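Side-chain contacts in 6-carboxyhexanoate--CoA ligase (Aquifex aeolicus, PDB 5TVA), which is a CoA ligase of the BioW family that holds coenzyme A and adenosine monophosphate in pockets of a single chain: residues V6-Q11 and L37-E42; T157-D162 and C180-P185; L164-K169 and R215-S220. All blocks are in the same frame, centred on the assembly; numbering follows the deposited sequence.

How the contacts relate
Each of the three contacts borders a bound ligand. Contact 1 lies on the coenzyme A side, about 18 Å from the centre of the chain, whereas contacts 2 and 3 line the adenosine monophosphate pocket nearer that centre, contact 3 reaching coenzyme A as well through Leu166 and Arg215. Contacts 2 and 3 both draw on helix 158-173 and on neighbouring strands of one sheet; their centres are about 14 Å apart, and they touch where Cys180 SG lies 3.3 Å from Arg215 NH1. Contact 1, about 17 Å from contact 2 between centres, is joined to it by a salt bridge of 3.2 Å between Arg39 NH2 and Asp162 OD2. Contacts 1 and 3 do not touch, their nearest atoms being about 10 Å apart.

Contact 1: residues V6-Q11 and L37-E42; sequences VRMRAQ and LNRPKE. With COA (coenzyme A), chain D.
Ala10 and Pro40 face each other with their CA atoms 7.3 Å apart, and two residues earlier on the strand the CA of Met8 lies 7.7 Å from that of Leu37. Segment 6-11 is extended throughout; segment 37-42 leaves the end of a helix and passes it as an irregular loop. With no hydrogen bond across the gap, apolar side chains make the join. Met8 starts with CG anti to its backbone N (chi1 179°), then bends at chi2 (-80°) and again at chi3, which swings its terminal methyl into the loop. There CE rests against the aliphatic part of Arg39, 3.7 Å from CD, and also lies 4.2 Å from Pro40 CD. Ala10 points its CB toward the proline ring, 3.9 Å from CG. The extended Arg39 chain runs past the methionine and carries its guanidinium on to a salt bridge with Asp162. The strand's alternation sends Arg7 and Arg9 the other way, to coenzyme A. Arg9 NH1 donates to O4A of that ligand over 3.1 Å (146° at the hydrogen), an acceptor lying in the guanidinium plane, while the ligand's C4B sits over one face of the same group. Arg7 NH1 comes within 3.1 Å of O5A, and its NH2 forms a salt bridge with Glu51. This is the two-faced central strand of a three-stranded antiparallel sheet: helix 29-37 and its following loop pack against one side, and a basic phosphate-binding surface occupies the other.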
loop_
_atom_site.group_PDB
_atom_site.type_symbol
_atom_site.label_atom_id
_atom_site.label_comp_id
_atom_site.label_asym_id
_atom_site.label_seq_id
_atom_site.Cartn_x
_atom_site.Cartn_y
_atom_site.Cartn_z
ATOM N N VAL A 6 7.937 -14.826 -4.549
ATOM C CA VAL A 6 8.571 -15.137 -3.267
ATOM C C VAL A 6 7.935 -14.259 -2.207
ATOM O O VAL A 6 8.181 -13.047 -2.177
ATOM C CB VAL A 6 10.086 -14.919 -3.300
ATOM C CG1 VAL A 6 10.698 -15.324 -1.964
ATOM C CG2 VAL A 6 10.697 -15.702 -4.430
ATOM N N ARG A 7 7.137 -14.859 -1.323
ATOM C CA ARG A 7 6.400 -14.102 -0.313
ATOM C C ARG A 7 6.898 -14.458 1.074
ATOM O O ARG A 7 6.926 -15.636 1.434
ATOM C CB ARG A 7 4.893 -14.368 -0.379
ATOM C CG ARG A 7 4.180 -13.730 -1.556
ATOM C CD ARG A 7 2.688 -14.158 -1.597
ATOM N NE ARG A 7 2.537 -15.479 -2.208
ATOM C CZ ARG A 7 1.406 -16.203 -2.241
ATOM N NH1 ARG A 7 0.286 -15.754 -1.678
ATOM N NH2 ARG A 7 1.397 -17.389 -2.845
ATOM N N MET A 8 7.238 -13.433 1.862
ATOM C CA MET A 8 7.724 -13.601 3.225
ATOM C C MET A 8 6.845 -12.812 4.180
ATOM O O MET A 8 6.475 -11.674 3.894
ATOM C CB MET A 8 9.183 -13.128 3.335
ATOM C CG MET A 8 9.830 -13.239 4.750
ATOM S SD MET A 8 9.426 -11.914 5.932
ATOM C CE MET A 8 10.157 -10.491 5.120
ATOM N N ARG A 9 6.508 -13.422 5.312
ATOM C CA ARG A 9 5.919 -12.728 6.449
ATOM C C ARG A 9 6.619 -13.210 7.711
ATOM O O ARG A 9 7.084 -14.354 7.772
ATOM C CB ARG A 9 4.424 -12.992 6.557
ATOM C CG ARG A 9 4.102 -14.438 6.915
ATOM C CD ARG A 9 2.617 -14.685 6.875
ATOM N NE ARG A 9 2.243 -15.916 7.562
ATOM C CZ ARG A 9 1.976 -17.057 6.933
ATOM N NH1 ARG A 9 2.034 -17.109 5.606
ATOM N NH2 ARG A 9 1.653 -18.138 7.619
ATOM N N ALA A 10 6.709 -12.333 8.714
ATOM C CA ALA A 10 7.408 -12.655 9.959
ATOM C C ALA A 10 6.671 -12.039 11.136
ATOM O O ALA A 10 6.143 -10.928 11.033
ATOM C CB ALA A 10 8.863 -12.172 9.945
ATOM N N GLN A 11 6.612 -12.783 12.239
ATOM C CA GLN A 11 5.932 -12.379 13.459
ATOM C C GLN A 11 6.924 -12.303 14.611
ATOM O O GLN A 11 7.993 -12.921 14.588
ATOM C CB GLN A 11 4.800 -13.357 13.847
ATOM C CG GLN A 11 3.559 -13.219 13.006
ATOM C CD GLN A 11 2.459 -14.164 13.432
ATOM O OE1 GLN A 11 2.722 -15.236 13.993
ATOM N NE2 GLN A 11 1.209 -13.767 13.180
ATOM N N LEU A 37 14.762 -13.326 3.855
ATOM C CA LEU A 37 15.150 -13.964 5.108
ATOM C C LEU A 37 15.892 -12.982 6.017
ATOM O O LEU A 37 15.744 -13.015 7.249
ATOM C CB LEU A 37 16.021 -15.184 4.814
ATOM C CG LEU A 37 16.591 -15.868 6.056
ATOM C CD1 LEU A 37 15.509 -16.478 6.940
ATOM C CD2 LEU A 37 17.675 -16.887 5.665
ATOM N N ASN A 38 16.665 -12.084 5.428
ATOM C CA ASN A 38 17.451 -11.127 6.200
ATOM C C ASN A 38 16.655 -9.888 6.571
ATOM O O ASN A 38 17.179 -9.045 7.302
ATOM C CB ASN A 38 18.697 -10.710 5.402
ATOM C CG ASN A 38 19.734 -9.979 6.265
ATOM O OD1 ASN A 38 20.229 -10.526 7.238
ATOM N ND2 ASN A 38 20.029 -8.740 5.926
ATOM N N ARG A 39 15.397 -9.767 6.089
ATOM C CA ARG A 39 14.684 -8.491 6.202
ATOM C C ARG A 39 14.325 -8.112 7.635
ATOM O O ARG A 39 14.607 -6.971 8.033
ATOM C CB ARG A 39 13.438 -8.494 5.302
ATOM C CG ARG A 39 12.665 -7.142 5.303
ATOM C CD ARG A 39 11.503 -7.133 4.287
ATOM N NE ARG A 39 10.715 -5.892 4.284
ATOM C CZ ARG A 39 10.988 -4.843 3.505
ATOM N NH1 ARG A 39 12.043 -4.873 2.697
ATOM N NH2 ARG A 39 10.219 -3.760 3.533
ATOM N N PRO A 40 13.658 -8.941 8.430
ATOM C CA PRO A 40 13.349 -8.500 9.796
ATOM C C PRO A 40 14.539 -8.641 10.740
ATOM O O PRO A 40 15.358 -9.551 10.618
ATOM C CB PRO A 40 12.198 -9.418 10.223
ATOM C CG PRO A 40 12.366 -10.637 9.402
ATOM C CD PRO A 40 13.034 -10.243 8.110
ATOM N N LYS A 41 14.600 -7.734 11.720
ATOM C CA LYS A 41 15.673 -7.755 12.715
ATOM C C LYS A 41 15.466 -8.877 13.728
ATOM O O LYS A 41 16.358 -9.710 13.955
ATOM C CB LYS A 41 15.765 -6.392 13.431
ATOM C CG LYS A 41 16.072 -5.165 12.557
ATOM C CD LYS A 41 16.743 -5.638 11.211
ATOM C CE LYS A 41 18.181 -6.282 11.291
ATOM N NZ LYS A 41 18.414 -7.265 10.163
ATOM N N GLU A 42 14.298 -8.900 14.363
ATOM C CA GLU A 42 13.924 -9.909 15.347
ATOM C C GLU A 42 12.610 -10.525 14.899
ATOM O O GLU A 42 11.743 -9.811 14.406
ATOM C CB GLU A 42 13.766 -9.286 16.756
ATOM C CG GLU A 42 14.102 -10.198 17.944
ATOM C CD GLU A 42 15.326 -11.066 17.698
ATOM O OE1 GLU A 42 15.171 -12.317 17.672
ATOM O OE2 GLU A 42 16.438 -10.500 17.546
HETATM N N1A COA D . -0.077 -7.555 7.940
HETATM C C2A COA D . -0.553 -8.287 8.958
HETATM N N3A COA D . -0.681 -9.604 8.867
HETATM C C4A COA D . -0.359 -10.245 7.725
HETATM C C5A COA D . 0.138 -9.519 6.640
HETATM C C6A COA D . 0.272 -8.116 6.798
HETATM N N6A COA D . 0.794 -7.289 5.636
HETATM N N7A COA D . 0.399 -10.369 5.645
HETATM C C8A COA D . 0.085 -11.582 6.059
HETATM N N9A COA D . -0.342 -11.526 7.322
HETATM C C1B COA D . -0.843 -12.766 7.983
HETATM C C2B COA D . -1.376 -12.928 9.122
HETATM O O2B COA D . -2.365 -11.914 9.491
HETATM C C3B COA D . -2.234 -14.252 8.559
HETATM O O3B COA D . -3.232 -13.722 7.647
HETATM P P3B COA D . -4.898 -13.617 7.841
HETATM O O7A COA D . -5.497 -14.032 6.531
HETATM O O8A COA D . -5.423 -14.480 8.949
HETATM O O9A COA D . -5.324 -12.199 8.113
HETATM C C4B COA D . -1.349 -14.984 7.943
HETATM O O4B COA D . -0.073 -14.093 7.792
HETATM C C5B COA D . -1.779 -15.521 6.495
HETATM O O5B COA D . -1.635 -14.529 5.537
HETATM P P1A COA D . -1.183 -14.791 3.946
HETATM O O1A COA D . -2.253 -14.197 3.021
HETATM O O2A COA D . -0.954 -16.249 3.627
HETATM O O3A COA D . 0.199 -13.934 3.686
HETATM P P2A COA D . 1.382 -14.226 2.523
HETATM O O4A COA D . 2.282 -15.328 3.099
HETATM O O5A COA D . 0.769 -14.776 1.226
HETATM O O6A COA D . 2.231 -12.784 2.294
HETATM C CBP COA D . 2.605 -10.233 2.126
HETATM C CCP COA D . 1.581 -11.477 2.177
HETATM C CDP COA D . 3.225 -10.014 3.531
HETATM C CEP COA D . 3.815 -10.609 1.243
HETATM C CAP COA D . 1.858 -8.889 1.594
HETATM O OAP COA D . 1.449 -8.058 2.615
HETATM C C9P COA D . 2.692 -7.981 0.647
HETATM O O9P COA D . 2.645 -8.107 -0.558
HETATM N N8P COA D . 3.551 -6.932 1.190
HETATM C C7P COA D . 4.386 -6.060 0.301
HETATM C C6P COA D . 3.998 -4.591 0.384
HETATM C C5P COA D . 4.181 -3.932 1.797
HETATM O O5P COA D . 3.783 -4.447 2.773
HETATM N N4P COA D . 4.859 -2.612 1.869
HETATM C C3P COA D . 5.076 -1.961 3.225
HETATM C C2P COA D . 5.434 -0.487 2.999
HETATM S S1P COA D . 4.103 0.166 1.945
#

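Contact 2: residues T157-D162 and C180-P185; sequences TLRTVD and CWSDDP. With AMP (adenosine monophosphate), chain C.
Arg159 bends at chi3 (72°), turning its guanidinium toward the loop that follows strand 177-181, and Ser182 sets its OG anti to the backbone N (chi1 -161°), into the same space; together the two side chains close a gap of 10.1 Å between their CA atoms. NH2 of Arg159 ends 3.6 Å from Ser182 OG, and both approach the same phosphate oxygen of adenosine monophosphate. Arg159 NH2 lies 3.4 Å from O3P, which sits at the edge of the guanidinium. Ser182 OG is also 3.4 Å from O3P, a weak and unsettled hydrogen bond, since Asp183 OD1 is also within reach of the one hydroxyl proton. Asp183 OD1 is itself only 2.8 Å from O3P, and its carboxylate reaches along the ribose toward O3'. On the other branch of the arginine, NH1 stays 4.1 Å from Asp184 OD2: opposite charges beyond salt-bridge distance, which may still attract, their flat groups only 21° apart in tilt. Asp184 spends its other oxygen, OD1, on the backbone N of Asp186, and Arg159 makes a cation-pi contact with Tyr187. Thr157 is the N-cap of the helix, its OG1 accepting from Thr160 N at 3.3 Å, and Arg159 lies in the first turn. That helix, 158-173, packs through Leu158 and Val161 on helix 144-153, while strand 177-181 runs between 190-194 and 214-219 in the mixed sheet and delivers Ser182 and Asp183 just past its end.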
loop_
_atom_site.group_PDB
_atom_site.type_symbol
_atom_site.label_atom_id
_atom_site.label_comp_id
_atom_site.label_asym_id
_atom_site.label_seq_id
_atom_site.Cartn_x
_atom_site.Cartn_y
_atom_site.Cartn_z
ATOM N N THR A 157 12.960 7.476 -0.086
ATOM C CA THR A 157 13.350 6.420 0.844
ATOM C C THR A 157 12.915 5.029 0.349
ATOM O O THR A 157 12.135 4.881 -0.602
ATOM C CB THR A 157 12.737 6.685 2.210
ATOM O OG1 THR A 157 11.329 6.456 2.125
ATOM C CG2 THR A 157 12.992 8.153 2.620
ATOM N N LEU A 158 13.430 3.994 1.026
ATOM C CA LEU A 158 13.038 2.623 0.700
ATOM C C LEU A 158 11.550 2.382 0.952
ATOM O O LEU A 158 10.928 1.574 0.255
ATOM C CB LEU A 158 13.885 1.618 1.495
ATOM C CG LEU A 158 15.357 1.475 1.074
ATOM C CD1 LEU A 158 16.080 0.406 1.899
ATOM C CD2 LEU A 158 15.459 1.159 -0.418
ATOM N N ARG A 159 10.958 3.067 1.932
ATOM C CA ARG A 159 9.512 2.952 2.108
ATOM C C ARG A 159 8.773 3.521 0.908
ATOM O O ARG A 159 7.754 2.963 0.469
ATOM C CB ARG A 159 9.070 3.638 3.396
ATOM C CG ARG A 159 9.785 3.086 4.585
ATOM C CD ARG A 159 9.034 3.326 5.863
ATOM N NE ARG A 159 7.849 2.484 5.937
ATOM C CZ ARG A 159 7.443 1.872 7.045
ATOM N NH1 ARG A 159 8.159 1.996 8.163
ATOM N NH2 ARG A 159 6.340 1.126 7.027
ATOM N N THR A 160 9.292 4.612 0.338
ATOM C CA THR A 160 8.707 5.140 -0.885
ATOM C C THR A 160 8.790 4.121 -2.011
ATOM O O THR A 160 7.808 3.886 -2.731
ATOM C CB THR A 160 9.394 6.446 -1.280
ATOM O OG1 THR A 160 9.206 7.383 -0.226
ATOM C CG2 THR A 160 8.774 7.002 -2.555
ATOM N N VAL A 161 9.958 3.498 -2.174
ATOM C CA VAL A 161 10.117 2.492 -3.221
ATOM C C VAL A 161 9.041 1.422 -3.096
ATOM O O VAL A 161 8.406 1.044 -4.088
ATOM C CB VAL A 161 11.536 1.893 -3.171
ATOM C CG1 VAL A 161 11.677 0.743 -4.154
ATOM C CG2 VAL A 161 12.586 2.994 -3.451
ATOM N N ASP A 162 8.795 0.945 -1.869
ATOM C CA ASP A 162 7.838 -0.140 -1.644
ATOM C C ASP A 162 6.397 0.328 -1.839
ATOM O O ASP A 162 5.606 -0.349 -2.503
ATOM C CB ASP A 162 8.005 -0.699 -0.234
ATOM C CG ASP A 162 9.228 -1.566 -0.091
ATOM O OD1 ASP A 162 9.812 -1.968 -1.130
ATOM O OD2 ASP A 162 9.607 -1.820 1.078
ATOM N N CYS A 180 -3.372 6.613 2.695
ATOM C CA CYS A 180 -2.497 5.751 3.486
ATOM C C CYS A 180 -1.619 6.583 4.413
ATOM O O CYS A 180 -0.979 7.544 3.968
ATOM C CB CYS A 180 -1.598 4.897 2.578
ATOM S SG CYS A 180 -0.380 3.796 3.412
ATOM N N TRP A 181 -1.582 6.200 5.685
ATOM C CA TRP A 181 -0.436 6.520 6.525
ATOM C C TRP A 181 -0.092 5.313 7.390
ATOM O O TRP A 181 -0.910 4.404 7.597
ATOM C CB TRP A 181 -0.652 7.794 7.368
ATOM C CG TRP A 181 -1.733 7.777 8.394
ATOM C CD1 TRP A 181 -1.681 7.205 9.628
ATOM C CD2 TRP A 181 -3.013 8.425 8.305
ATOM N NE1 TRP A 181 -2.861 7.430 10.308
ATOM C CE2 TRP A 181 -3.691 8.179 9.519
ATOM C CE3 TRP A 181 -3.658 9.170 7.312
ATOM C CZ2 TRP A 181 -4.983 8.648 9.766
ATOM C CZ3 TRP A 181 -4.942 9.641 7.559
ATOM C CH2 TRP A 181 -5.591 9.375 8.776
ATOM N N SER A 182 1.144 5.327 7.892
ATOM C CA SER A 182 1.764 4.156 8.499
ATOM C C SER A 182 1.189 3.861 9.884
ATOM O O SER A 182 0.657 4.735 10.570
ATOM C CB SER A 182 3.282 4.355 8.590
ATOM O OG SER A 182 3.968 3.123 8.769
ATOM N N ASP A 183 1.274 2.589 10.269
ATOM C CA ASP A 183 0.913 2.172 11.618
ATOM C C ASP A 183 2.050 2.409 12.611
ATOM O O ASP A 183 1.789 2.618 13.803
ATOM C CB ASP A 183 0.503 0.696 11.608
ATOM C CG ASP A 183 1.413 -0.167 10.726
ATOM O OD1 ASP A 183 2.103 0.384 9.832
ATOM O OD2 ASP A 183 1.420 -1.406 10.915
ATOM N N ASP A 184 3.300 2.388 12.135
ATOM C CA ASP A 184 4.485 2.638 12.959
ATOM C C ASP A 184 4.459 4.046 13.551
ATOM O O ASP A 184 4.493 5.027 12.791
ATOM C CB ASP A 184 5.750 2.451 12.116
ATOM C CG ASP A 184 7.009 2.980 12.803
ATOM O OD1 ASP A 184 7.044 3.054 14.054
ATOM O OD2 ASP A 184 7.975 3.311 12.078
ATOM N N PRO A 185 4.440 4.195 14.882
ATOM C CA PRO A 185 4.307 5.540 15.476
ATOM C C PRO A 185 5.479 6.485 15.204
ATOM O O PRO A 185 5.353 7.674 15.512
ATOM C CB PRO A 185 4.167 5.258 16.982
ATOM C CG PRO A 185 4.572 3.836 17.167
ATOM C CD PRO A 185 4.304 3.126 15.883
HETATM P P AMP C . 2.638 -0.696 6.123
HETATM O O1P AMP C . 2.733 -0.211 4.693
HETATM O O2P AMP C . 3.186 -2.105 6.234
HETATM O O3P AMP C . 3.050 0.282 7.217
HETATM O "O5'" AMP C . 1.078 -0.850 6.435
HETATM C "C5'" AMP C . 0.241 0.273 6.711
HETATM C "C4'" AMP C . -1.181 -0.188 6.934
HETATM O "O4'" AMP C . -1.768 -0.530 5.650
HETATM C "C3'" AMP C . -1.307 -1.445 7.797
HETATM O "O3'" AMP C . -1.515 -1.151 9.167
HETATM C "C2'" AMP C . -2.452 -2.227 7.174
HETATM O "O2'" AMP C . -3.690 -1.830 7.746
HETATM C "C1'" AMP C . -2.410 -1.776 5.712
HETATM N N9 AMP C . -1.675 -2.719 4.836
HETATM C C8 AMP C . -0.486 -3.301 5.084
HETATM N N7 AMP C . -0.120 -4.124 4.062
HETATM C C5 AMP C . -1.084 -4.085 3.123
HETATM C C6 AMP C . -1.327 -4.684 1.783
HETATM N N6 AMP C . -0.456 -5.545 1.211
HETATM N N1 AMP C . -2.482 -4.351 1.144
HETATM C C2 AMP C . -3.377 -3.514 1.688
HETATM N N3 AMP C . -3.216 -2.935 2.890
HETATM C C4 AMP C . -2.111 -3.161 3.644
#

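Contact 3: residues L164-K169 and R215-S220; sequences LALTFK and RVYFVS. With AMP (adenosine monophosphate), chain C.
Leu166 lies over one face of the Arg215 guanidinium, toward the rim, with CG 4.2 Å from NH1. Its two methyls then part company: CD1 touches Tyr217 OH at 3.5 Å, the side chains crossing at about a right angle, and CD2 approaches N6 of the adenine of adenosine monophosphate at 3.8 Å. The leucine has CG anti to the backbone N (chi1 -179°), which carries the branch off helix 158-173 toward strand 214-219. In the mixed sheet this strand lies between 177-181, antiparallel to it, and 116-119, parallel to it; the nucleotide pocket is built where helix and sheet come together. Alternate residues of the strand, Arg215 and Tyr217, serve different parts of the ligand. Arg215 NE gives a weak bond of 3.2 Å to the ribose O4', bent to 127° at the hydrogen, and its NH1 is hydrogen-bonded to Tyr191 OH, a second tie on the guanidinium. Tyr217 reaches the six-membered ring of the adenine at C2, its OH 3.1 Å away, while a hydrogen bond with Thr136 OG1 holds that hydroxyl. Coenzyme A also touches both Leu166 and Arg215.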
loop_
_atom_site.group_PDB
_atom_site.type_symbol
_atom_site.label_atom_id
_atom_site.label_comp_id
_atom_site.label_asym_id
_atom_site.label_seq_id
_atom_site.Cartn_x
_atom_site.Cartn_y
_atom_site.Cartn_z
ATOM N N LEU A 164 5.197 2.904 -3.528
ATOM C CA LEU A 164 4.893 3.236 -4.917
ATOM C C LEU A 164 4.439 2.005 -5.691
ATOM O O LEU A 164 3.439 2.049 -6.411
ATOM C CB LEU A 164 6.101 3.868 -5.608
ATOM C CG LEU A 164 6.182 5.394 -5.544
ATOM C CD1 LEU A 164 7.583 5.901 -5.884
ATOM C CD2 LEU A 164 5.134 6.005 -6.481
ATOM N N ALA A 165 5.190 0.905 -5.589
ATOM C CA ALA A 165 4.828 -0.276 -6.363
ATOM C C ALA A 165 3.453 -0.777 -5.954
ATOM O O ALA A 165 2.675 -1.224 -6.800
ATOM C CB ALA A 165 5.882 -1.373 -6.197
ATOM N N LEU A 166 3.124 -0.660 -4.662
ATOM C CA LEU A 166 1.841 -1.122 -4.135
ATOM C C LEU A 166 0.670 -0.260 -4.631
ATOM O O LEU A 166 -0.364 -0.802 -5.045
ATOM C CB LEU A 166 1.913 -1.139 -2.605
ATOM C CG LEU A 166 0.860 -1.559 -1.554
ATOM C CD1 LEU A 166 -0.525 -1.741 -2.052
ATOM C CD2 LEU A 166 1.292 -2.811 -0.794
ATOM N N THR A 167 0.783 1.082 -4.558
ATOM C CA THR A 167 -0.281 1.937 -5.094
ATOM C C THR A 167 -0.451 1.749 -6.571
ATOM O O THR A 167 -1.560 1.895 -7.096
ATOM C CB THR A 167 -0.027 3.431 -4.933
ATOM O OG1 THR A 167 1.382 3.736 -4.858
ATOM C CG2 THR A 167 -0.805 3.982 -3.863
ATOM N N PHE A 168 0.657 1.591 -7.285
ATOM C CA PHE A 168 0.480 1.576 -8.716
ATOM C C PHE A 168 -0.319 0.356 -9.123
ATOM O O PHE A 168 -1.167 0.451 -10.020
ATOM C CB PHE A 168 1.809 1.645 -9.451
ATOM C CG PHE A 168 1.627 1.844 -10.910
ATOM C CD1 PHE A 168 1.202 3.072 -11.394
ATOM C CD2 PHE A 168 1.791 0.789 -11.798
ATOM C CE1 PHE A 168 0.983 3.265 -12.751
ATOM C CE2 PHE A 168 1.573 0.974 -13.149
ATOM C CZ PHE A 168 1.172 2.213 -13.629
ATOM N N LYS A 169 -0.102 -0.779 -8.435
ATOM C CA LYS A 169 -0.931 -1.950 -8.681
ATOM C C LYS A 169 -2.387 -1.669 -8.339
ATOM O O LYS A 169 -3.281 -2.019 -9.114
ATOM C CB LYS A 169 -0.427 -3.163 -7.897
ATOM C CG LYS A 169 -0.687 -4.493 -8.644
ATOM C CD LYS A 169 -1.466 -5.509 -7.815
ATOM C CE LYS A 169 -1.607 -6.812 -8.581
ATOM N NZ LYS A 169 -2.266 -7.884 -7.782
ATOM N N ARG A 215 -5.036 1.884 5.456
ATOM C CA ARG A 215 -5.234 2.251 4.067
ATOM C C ARG A 215 -6.723 2.192 3.760
ATOM O O ARG A 215 -7.437 1.305 4.240
ATOM C CB ARG A 215 -4.456 1.323 3.113
ATOM C CG ARG A 215 -2.997 1.685 2.931
ATOM C CD ARG A 215 -2.276 0.805 1.912
ATOM N NE ARG A 215 -1.207 0.088 2.582
ATOM C CZ ARG A 215 0.097 0.327 2.451
ATOM N NH1 ARG A 215 0.558 1.242 1.611
ATOM N NH2 ARG A 215 0.934 -0.408 3.142
ATOM N N VAL A 216 -7.184 3.151 2.966
ATOM C CA VAL A 216 -8.538 3.154 2.438
ATOM C C VAL A 216 -8.421 3.169 0.923
ATOM O O VAL A 216 -7.765 4.056 0.357
ATOM C CB VAL A 216 -9.366 4.347 2.950
ATOM C CG1 VAL A 216 -10.773 4.344 2.304
ATOM C CG2 VAL A 216 -9.486 4.290 4.468
ATOM N N TYR A 217 -9.038 2.173 0.272
ATOM C CA TYR A 217 -9.120 2.106 -1.181
ATOM C C TYR A 217 -10.493 2.609 -1.608
ATOM O O TYR A 217 -11.520 2.067 -1.164
ATOM C CB TYR A 217 -8.915 0.676 -1.684
ATOM C CG TYR A 217 -7.560 0.035 -1.456
ATOM C CD1 TYR A 217 -6.457 0.788 -1.038
ATOM C CD2 TYR A 217 -7.375 -1.337 -1.682
ATOM C CE1 TYR A 217 -5.227 0.199 -0.843
ATOM C CE2 TYR A 217 -6.131 -1.942 -1.481
ATOM C CZ TYR A 217 -5.058 -1.160 -1.059
ATOM O OH TYR A 217 -3.807 -1.725 -0.860
ATOM N N PHE A 218 -10.524 3.609 -2.498
ATOM C CA PHE A 218 -11.792 4.151 -2.998
ATOM C C PHE A 218 -12.158 3.422 -4.288
ATOM O O PHE A 218 -11.463 3.571 -5.305
ATOM C CB PHE A 218 -11.695 5.660 -3.212
ATOM C CG PHE A 218 -11.427 6.431 -1.942
ATOM C CD1 PHE A 218 -12.466 6.796 -1.104
ATOM C CD2 PHE A 218 -10.120 6.755 -1.565
ATOM C CE1 PHE A 218 -12.216 7.483 0.072
ATOM C CE2 PHE A 218 -9.869 7.445 -0.389
ATOM C CZ PHE A 218 -10.910 7.815 0.418
ATOM N N VAL A 219 -13.242 2.627 -4.245
ATOM C CA VAL A 219 -13.632 1.751 -5.351
ATOM C C VAL A 219 -15.104 1.943 -5.712
ATOM O O VAL A 219 -15.950 2.220 -4.859
ATOM C CB VAL A 219 -13.391 0.250 -5.032
ATOM C CG1 VAL A 219 -11.915 -0.040 -4.729
ATOM C CG2 VAL A 219 -14.294 -0.211 -3.894
ATOM N N SER A 220 -15.411 1.758 -6.992
ATOM C CA SER A 220 -16.795 1.748 -7.450
ATOM C C SER A 220 -17.412 0.388 -7.136
ATOM O O SER A 220 -16.877 -0.642 -7.563
ATOM C CB SER A 220 -16.847 2.039 -8.945
ATOM O OG SER A 220 -18.170 2.329 -9.351
HETATM P P AMP C . 2.638 -0.696 6.123
HETATM O O1P AMP C . 2.733 -0.211 4.693
HETATM O O2P AMP C . 3.186 -2.105 6.234
HETATM O O3P AMP C . 3.050 0.282 7.217
HETATM O "O5'" AMP C . 1.078 -0.850 6.435
HETATM C "C5'" AMP C . 0.241 0.273 6.711
HETATM C "C4'" AMP C . -1.181 -0.188 6.934
HETATM O "O4'" AMP C . -1.768 -0.530 5.650
HETATM C "C3'" AMP C . -1.307 -1.445 7.797
HETATM O "O3'" AMP C . -1.515 -1.151 9.167
HETATM C "C2'" AMP C . -2.452 -2.227 7.174
HETATM O "O2'" AMP C . -3.690 -1.830 7.746
HETATM C "C1'" AMP C . -2.410 -1.776 5.712
HETATM N N9 AMP C . -1.675 -2.719 4.836
HETATM C C8 AMP C . -0.486 -3.301 5.084
HETATM N N7 AMP C . -0.120 -4.124 4.062
HETATM C C5 AMP C . -1.084 -4.085 3.123
HETATM C C6 AMP C . -1.327 -4.684 1.783
HETATM N N6 AMP C . -0.456 -5.545 1.211
HETATM N N1 AMP C . -2.482 -4.351 1.144
HETATM C C2 AMP C . -3.377 -3.514 1.688
HETATM N N3 AMP C . -3.216 -2.935 2.890
HETATM C C4 AMP C . -2.111 -3.161 3.644
#